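Pbp related beta-lactamase (Pyrococcus abyssi, PDB 2QMI) is an octameric, self-compartmentalizing archaeal peptidase related to penicillin-binding proteins and beta-lactamases, probably acting through a serine nucleophile. Local coordinates at residues A245-L248 with K249-E253. Sequence-based numbering, arbitrary orientation.
Sequences AKYL and KMYIE
The hydroxyl oxygen of Tyr247 is held by two hydrogen bonds: Tyr251 OH, one helical turn further on, donates to Tyr247 OH at 2.6 Å, and Ser63 OG of helix 61-74 forms a second hydrogen bond with it. The two tyrosines also meet through their rings, in a T-shaped pair with planes at 89° and centroids 5.0 Å apart. Tyr251 supplies the edge: its CE2 stands over one face of Tyr247, off-centre toward the hydroxyl end, 3.3 Å from Tyr247 CZ. Different first torsions bring the phenol ends together: Tyr247 CG lies anti to its backbone N (chi1 -178°), whereas Tyr251 CG lies beside its own. The methyl CE of Met250 sits above the centre of the Tyr251 ring, a CH-pi contact that covers one of its faces. Along the helix backbone, Lys249 N bonds Ala245 O at 2.8 Å and Ile252 N bonds Leu248 O at 3.0 Å; the bonds from Met250 N to Lys246 O and Tyr247 O are weak. At the last turn, Lys249 NZ reaches Glu253 OE2 at 2.8 Å, from above the carboxylate plane, in a salt bridge between residues four apart; Gly30 O also accepts from this amine. Leu248 and Ile252 face Ile27 and Tyr315, packing helix 241-252 against the antiparallel sheet of the beta-lactamase-type domain, while Tyr247 stacks with Phe64 and so joins it to helix 61-74. As the donor to Tyr247, the hydroxyl of the buried Tyr251 has its polar hydrogen satisfied by Tyr247 OH, and hydrogen bond and T-shaped packing together should restrict the rotation of both rings.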
ATOM      1  N   ALA A 245     -50.356  -8.951 -12.850  1.00 19.65           N
ATOM      2  CA  ALA A 245     -51.513  -9.537 -12.161  1.00 20.85           C
ATOM      3  C   ALA A 245     -52.576  -9.844 -13.220  1.00 20.20           C
ATOM      4  O   ALA A 245     -53.155 -10.924 -13.237  1.00 18.89           O
ATOM      5  CB  ALA A 245     -52.066  -8.570 -11.122  1.00 18.73           C
ATOM      6  N   LYS A 246     -52.814  -8.880 -14.108  1.00 21.75           N
ATOM      7  CA  LYS A 246     -53.781  -9.052 -15.185  1.00 21.62           C
ATOM      8  C   LYS A 246     -53.333 -10.240 -16.023  1.00 21.40           C
ATOM      9  O   LYS A 246     -54.149 -11.022 -16.502  1.00 21.29           O
ATOM     10  CB  LYS A 246     -53.821  -7.807 -16.074  1.00 21.72           C
ATOM     11  CG  LYS A 246     -54.322  -6.551 -15.389  1.00 23.71           C
ATOM     12  CD  LYS A 246     -54.178  -5.349 -16.300  1.00 22.91           C
ATOM     13  CE  LYS A 246     -54.711  -4.099 -15.635  1.00 23.64           C
ATOM     14  NZ  LYS A 246     -54.451  -2.899 -16.469  1.00 24.95           N
ATOM     15  N   TYR A 247     -52.018 -10.351 -16.193  1.00 21.89           N
ATOM     16  CA  TYR A 247     -51.407 -11.422 -16.967  1.00 20.13           C
ATOM     17  C   TYR A 247     -51.631 -12.774 -16.297  1.00 20.97           C
ATOM     18  O   TYR A 247     -51.979 -13.757 -16.959  1.00 21.13           O
ATOM     19  CB  TYR A 247     -49.908 -11.151 -17.128  1.00 19.81           C
ATOM     20  CG  TYR A 247     -49.168 -12.176 -17.953  1.00 21.21           C
ATOM     21  CD1 TYR A 247     -49.524 -12.424 -19.279  1.00 20.08           C
ATOM     22  CD2 TYR A 247     -48.097 -12.891 -17.412  1.00 20.93           C
ATOM     23  CE1 TYR A 247     -48.832 -13.358 -20.047  1.00 19.85           C
ATOM     24  CE2 TYR A 247     -47.401 -13.825 -18.169  1.00 20.64           C
ATOM     25  CZ  TYR A 247     -47.773 -14.056 -19.485  1.00 19.85           C
ATOM     26  OH  TYR A 247     -47.089 -14.984 -20.230  1.00 20.02           O
ATOM     27  N   LEU A 248     -51.422 -12.823 -14.985  1.00 20.12           N
ATOM     28  CA  LEU A 248     -51.621 -14.055 -14.227  1.00 20.58           C
ATOM     29  C   LEU A 248     -53.096 -14.447 -14.259  1.00 21.81           C
ATOM     30  O   LEU A 248     -53.430 -15.623 -14.378  1.00 21.83           O
ATOM     31  CB  LEU A 248     -51.152 -13.861 -12.781  1.00 18.20           C
ATOM     32  CG  LEU A 248     -49.634 -13.993 -12.588  1.00 17.66           C
ATOM     33  CD1 LEU A 248     -49.191 -13.421 -11.247  1.00 16.61           C
ATOM     34  CD2 LEU A 248     -49.264 -15.458 -12.703  1.00 16.90           C
ATOM     35  N   LYS A 249     -53.969 -13.444 -14.171  1.00 23.34           N
ATOM     36  CA  LYS A 249     -55.421 -13.645 -14.183  1.00 25.07           C
ATOM     37  C   LYS A 249     -55.851 -14.532 -15.358  1.00 24.35           C
ATOM     38  O   LYS A 249     -56.694 -15.416 -15.215  1.00 24.26           O
ATOM     39  CB  LYS A 249     -56.118 -12.278 -14.257  1.00 25.89           C
ATOM     40  CG  LYS A 249     -57.641 -12.299 -14.238  1.00 29.56           C
ATOM     41  CD  LYS A 249     -58.199 -10.860 -14.230  1.00 31.66           C
ATOM     42  CE  LYS A 249     -59.736 -10.827 -14.198  1.00 32.75           C
ATOM     43  NZ  LYS A 249     -60.310 -11.590 -13.028  1.00 33.43           N
ATOM     44  N   MET A 250     -55.245 -14.301 -16.514  1.00 24.65           N
ATOM     45  CA  MET A 250     -55.566 -15.072 -17.705  1.00 24.40           C
ATOM     46  C   MET A 250     -55.317 -16.566 -17.492  1.00 25.39           C
ATOM     47  O   MET A 250     -56.189 -17.392 -17.776  1.00 24.96           O
ATOM     48  CB  MET A 250     -54.735 -14.586 -18.895  1.00 24.04           C
ATOM     49  CG  MET A 250     -55.159 -15.211 -20.205  1.00 23.40           C
ATOM     50  SD  MET A 250     -53.810 -15.368 -21.378  1.00 26.59           S
ATOM     51  CE  MET A 250     -52.978 -16.804 -20.696  1.00 22.14           C
ATOM     52  N   TYR A 251     -54.130 -16.915 -17.002  1.00 24.26           N
ATOM     53  CA  TYR A 251     -53.800 -18.318 -16.773  1.00 23.56           C
ATOM     54  C   TYR A 251     -54.710 -18.936 -15.714  1.00 23.56           C
ATOM     55  O   TYR A 251     -55.276 -20.010 -15.917  1.00 24.29           O
ATOM     56  CB  TYR A 251     -52.329 -18.461 -16.348  1.00 23.51           C
ATOM     57  CG  TYR A 251     -51.322 -18.107 -17.430  1.00 22.07           C
ATOM     58  CD1 TYR A 251     -51.074 -18.973 -18.495  1.00 22.14           C
ATOM     59  CD2 TYR A 251     -50.627 -16.899 -17.390  1.00 21.82           C
ATOM     60  CE1 TYR A 251     -50.154 -18.644 -19.498  1.00 22.43           C
ATOM     61  CE2 TYR A 251     -49.706 -16.559 -18.386  1.00 23.03           C
ATOM     62  CZ  TYR A 251     -49.476 -17.431 -19.435  1.00 22.41           C
ATOM     63  OH  TYR A 251     -48.601 -17.070 -20.435  1.00 24.01           O
ATOM     64  N   ILE A 252     -54.861 -18.253 -14.589  1.00 24.14           N
ATOM     65  CA  ILE A 252     -55.699 -18.764 -13.506  1.00 25.72           C
ATOM     66  C   ILE A 252     -57.122 -19.097 -13.963  1.00 26.15           C
ATOM     67  O   ILE A 252     -57.567 -20.244 -13.855  1.00 26.88           O
ATOM     68  CB  ILE A 252     -55.785 -17.748 -12.341  1.00 24.50           C
ATOM     69  CG1 ILE A 252     -54.412 -17.576 -11.695  1.00 24.19           C
ATOM     70  CG2 ILE A 252     -56.816 -18.215 -11.305  1.00 25.56           C
ATOM     71  CD1 ILE A 252     -54.325 -16.365 -10.783  1.00 22.51           C
ATOM     72  N   GLU A 253     -57.829 -18.088 -14.466  1.00 27.02           N
ATOM     73  CA  GLU A 253     -59.207 -18.250 -14.918  1.00 28.24           C
ATOM     74  C   GLU A 253     -59.274 -18.939 -16.274  1.00 28.68           C
ATOM     75  O   GLU A 253     -60.337 -19.014 -16.897  1.00 27.32           O
ATOM     76  CB  GLU A 253     -59.884 -16.881 -14.999  1.00 29.41           C
ATOM     77  CG  GLU A 253     -59.683 -16.031 -13.751  1.00 33.67           C
ATOM     78  CD  GLU A 253     -60.352 -14.670 -13.853  1.00 36.29           C
ATOM     79  OE1 GLU A 253     -60.176 -13.990 -14.892  1.00 38.22           O
ATOM     80  OE2 GLU A 253     -61.053 -14.276 -12.894  1.00 37.68           O
TER